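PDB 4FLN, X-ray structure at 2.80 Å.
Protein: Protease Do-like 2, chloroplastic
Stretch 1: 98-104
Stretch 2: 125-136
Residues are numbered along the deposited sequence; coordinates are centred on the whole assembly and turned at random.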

# COMPACT_ATOMS: atom_id res chain seq x y z
N GLN B 98 2.80 28.79 26.11
CA GLN B 98 3.98 29.30 26.80
C GLN B 98 5.22 29.00 25.96
O GLN B 98 5.25 28.05 25.16
CB GLN B 98 4.11 28.70 28.20
CG GLN B 98 4.30 27.20 28.22
CD GLN B 98 4.45 26.64 29.62
OE1 GLN B 98 5.09 25.61 29.81
NE2 GLN B 98 3.86 27.32 30.60
N VAL B 99 6.24 29.82 26.13
CA VAL B 99 7.44 29.70 25.34
C VAL B 99 8.66 29.83 26.24
O VAL B 99 8.79 30.79 27.02
CB VAL B 99 7.47 30.77 24.24
CG1 VAL B 99 8.77 30.69 23.45
CG2 VAL B 99 6.27 30.59 23.32
N LYS B 100 9.54 28.84 26.15
CA LYS B 100 10.70 28.76 27.02
C LYS B 100 11.96 28.59 26.19
O LYS B 100 11.95 27.93 25.15
CB LYS B 100 10.54 27.59 28.00
CG LYS B 100 9.13 27.00 28.02
CD LYS B 100 9.15 25.49 28.25
CE LYS B 100 7.76 24.87 28.09
NZ LYS B 100 7.79 23.38 28.13
N VAL B 101 13.05 29.19 26.64
CA VAL B 101 14.29 29.09 25.88
C VAL B 101 15.46 28.68 26.77
O VAL B 101 15.51 29.01 27.95
CB VAL B 101 14.61 30.40 25.16
CG1 VAL B 101 13.61 30.65 24.06
CG2 VAL B 101 14.62 31.56 26.16
N LYS B 102 16.40 27.95 26.18
CA LYS B 102 17.50 27.40 26.95
C LYS B 102 18.82 27.78 26.30
O LYS B 102 19.02 27.55 25.11
CB LYS B 102 17.35 25.88 27.07
CG LYS B 102 18.29 25.20 28.05
CD LYS B 102 17.91 23.73 28.21
CE LYS B 102 18.88 22.97 29.11
NZ LYS B 102 20.19 22.68 28.44
N ARG B 103 19.71 28.39 27.07
CA ARG B 103 21.03 28.77 26.58
C ARG B 103 21.86 27.51 26.36
O ARG B 103 21.60 26.47 26.97
CB ARG B 103 21.71 29.72 27.56
CG ARG B 103 22.07 31.07 26.98
CD ARG B 103 21.72 32.20 27.93
NE ARG B 103 22.36 32.05 29.24
CZ ARG B 103 23.42 32.73 29.64
NH1 ARG B 103 23.98 33.62 28.83
NH2 ARG B 103 23.93 32.52 30.85
N ARG B 104 22.86 27.58 25.49
CA ARG B 104 23.76 26.45 25.31
C ARG B 104 24.68 26.33 26.51
O ARG B 104 25.39 27.28 26.86
CB ARG B 104 24.59 26.63 24.05
CG ARG B 104 25.40 25.41 23.69
CD ARG B 104 26.71 25.80 23.08
NE ARG B 104 27.30 24.69 22.34
CZ ARG B 104 28.49 24.76 21.75
NH1 ARG B 104 29.20 25.87 21.82
NH2 ARG B 104 28.96 23.70 21.09
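Stretch 2 (125-136) LLSVESEDFWKG

Both stretches begin as extended strands and finish as loop. Residues 98-102 run as a β-strand, and stretch 2 enters at Leu-125 already in a strand that began earlier in the chain. The two strands are not paired with each other: their axes come no closer than 9.1 Å, and their N-to-C directions differ by 71° (signed crossing angle -71°), so that contact is made through side chains, with no backbone hydrogen bond from one strand to the other. The CA atoms of Val-99 and Leu-126 are 9.1 Å apart, those of Val-101 and Val-128 8.4 Å, and those of Arg-103 and Phe-133 7.2 Å. Beyond its strand, stretch 2 passes a cis peptide bond before Ser-130 and then folds into a type I β-turn from Asp-132 to Lys-135, in which Lys-135 N donates to Asp-132 O at 2.9 Å. Gly-136 follows with a positive phi of 64°.

The alternation of the first strand sets which residues meet stretch 2. Val-99, Val-101 and Arg-103 point their CA-to-CB bonds toward it, whereas Lys-100 and Lys-102 point away. Leu-126 CD1 lies 4.2 Å from Val-99 CG1 and 4.4 Å from Val-101 CG1, touching both valines. Val-101 packs more tightly further along: its CG2 is 3.6 Å from Val-128 CG2 and 3.7 Å from Phe-133 CE1. The result is a small, buried apolar cluster. Phe-133 directs its CA-to-CB bond sideways, but with chi1 in the t well the end of its side chain comes nearer to the first stretch.

Arg-103 has the largest area covered by the other stretch and reaches past the cluster to the turn. Arg-103 CD lies over a face of the Phe-133 ring, 3.6 Å from Phe-133 CD1 and 3.9 Å from the ring centroid, a CH-π contact. The guanidinium lies farther off, CZ of Arg-103 being 5.7 Å from the centroid of the Phe-133 ring, so any cation-π attraction is weak at most. Its polar anchor is instead the backbone of the turn: Arg-103 NH1 donates a hydrogen bond to Lys-135 O at 3.1 Å, with the acceptor near the guanidinium plane. Phe-133 O is closer to Arg-103 NH1, at 2.6 Å, but sits over a face of the guanidinium, where the angle is too poor for a hydrogen bond.

Within stretch 2, Trp-134 NE1 donates to Val-128 O at 3.0 Å, tying the turn back to its own strand.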

# COMPACT_ATOMS: atom_id res chain seq x y z
N LEU B 125 9.90 37.35 16.67
CA LEU B 125 10.86 37.93 17.58
C LEU B 125 10.43 37.54 18.98
O LEU B 125 9.23 37.43 19.25
CB LEU B 125 10.89 39.44 17.42
CG LEU B 125 12.27 40.07 17.26
CD1 LEU B 125 13.10 39.26 16.29
CD2 LEU B 125 12.13 41.51 16.79
N LEU B 126 11.39 37.31 19.87
CA LEU B 126 11.07 37.02 21.26
C LEU B 126 11.88 37.90 22.19
O LEU B 126 13.03 38.27 21.88
CB LEU B 126 11.34 35.55 21.59
CG LEU B 126 10.76 34.42 20.74
CD1 LEU B 126 11.36 33.10 21.21
CD2 LEU B 126 9.25 34.36 20.83
N SER B 127 11.29 38.24 23.33
CA SER B 127 12.00 38.96 24.38
C SER B 127 12.19 38.00 25.54
O SER B 127 11.42 37.04 25.70
CB SER B 127 11.22 40.20 24.84
OG SER B 127 10.00 39.84 25.47
N VAL B 128 13.23 38.22 26.34
CA VAL B 128 13.49 37.34 27.48
C VAL B 128 13.77 38.07 28.79
O VAL B 128 14.39 39.12 28.81
CB VAL B 128 14.60 36.32 27.19
CG1 VAL B 128 15.48 36.12 28.41
CG2 VAL B 128 13.99 35.01 26.74
N GLU B 129 13.28 37.47 29.88
CA GLU B 129 13.47 38.00 31.22
C GLU B 129 14.02 36.96 32.20
O GLU B 129 13.37 35.95 32.48
CB GLU B 129 12.16 38.59 31.74
CG GLU B 129 10.94 37.73 31.45
CD GLU B 129 9.72 38.19 32.22
OE1 GLU B 129 9.83 39.17 32.99
OE2 GLU B 129 8.64 37.57 32.05
N SER B 130 15.23 37.20 32.72
CA SER B 130 15.99 38.41 32.42
C SER B 130 17.34 38.38 33.12
O SER B 130 17.60 37.52 33.96
CB SER B 130 15.23 39.65 32.91
OG SER B 130 14.61 40.35 31.84
N GLU B 131 18.22 39.28 32.69
CA GLU B 131 19.35 39.73 33.51
C GLU B 131 20.36 38.65 33.87
O GLU B 131 21.45 38.95 34.36
CB GLU B 131 18.84 40.42 34.77
N ASP B 132 20.00 37.40 33.61
CA ASP B 132 20.87 36.26 33.88
C ASP B 132 21.13 35.60 32.54
O ASP B 132 22.26 35.47 32.09
CB ASP B 132 20.23 35.28 34.88
CG ASP B 132 20.92 35.30 36.25
OD1 ASP B 132 22.11 35.65 36.33
OD2 ASP B 132 20.26 34.94 37.25
N PHE B 133 20.03 35.19 31.91
CA PHE B 133 20.04 34.73 30.54
C PHE B 133 20.93 35.65 29.70
O PHE B 133 21.92 35.21 29.12
CB PHE B 133 18.62 34.76 30.00
CG PHE B 133 18.48 34.33 28.58
CD1 PHE B 133 18.21 33.01 28.27
CD2 PHE B 133 18.60 35.24 27.55
CE1 PHE B 133 18.08 32.60 26.95
CE2 PHE B 133 18.47 34.84 26.23
CZ PHE B 133 18.21 33.52 25.94
N TRP B 134 20.56 36.92 29.64
CA TRP B 134 21.29 37.90 28.84
C TRP B 134 22.71 38.21 29.31
O TRP B 134 23.43 38.94 28.63
CB TRP B 134 20.48 39.20 28.74
CG TRP B 134 19.21 38.99 28.00
CD1 TRP B 134 17.95 38.94 28.53
CD2 TRP B 134 19.07 38.77 26.60
NE1 TRP B 134 17.04 38.72 27.53
CE2 TRP B 134 17.70 38.61 26.33
CE3 TRP B 134 19.98 38.71 25.53
CZ2 TRP B 134 17.21 38.39 25.05
CZ3 TRP B 134 19.49 38.49 24.27
CH2 TRP B 134 18.12 38.33 24.03
N LYS B 135 23.10 37.68 30.46
CA LYS B 135 24.45 37.91 30.98
C LYS B 135 25.53 37.35 30.05
O LYS B 135 25.51 36.17 29.69
CB LYS B 135 24.60 37.36 32.39
N GLY B 136 26.48 38.20 29.68
CA GLY B 136 27.63 37.79 28.89
C GLY B 136 27.27 37.29 27.50
O GLY B 136 28.05 36.56 26.88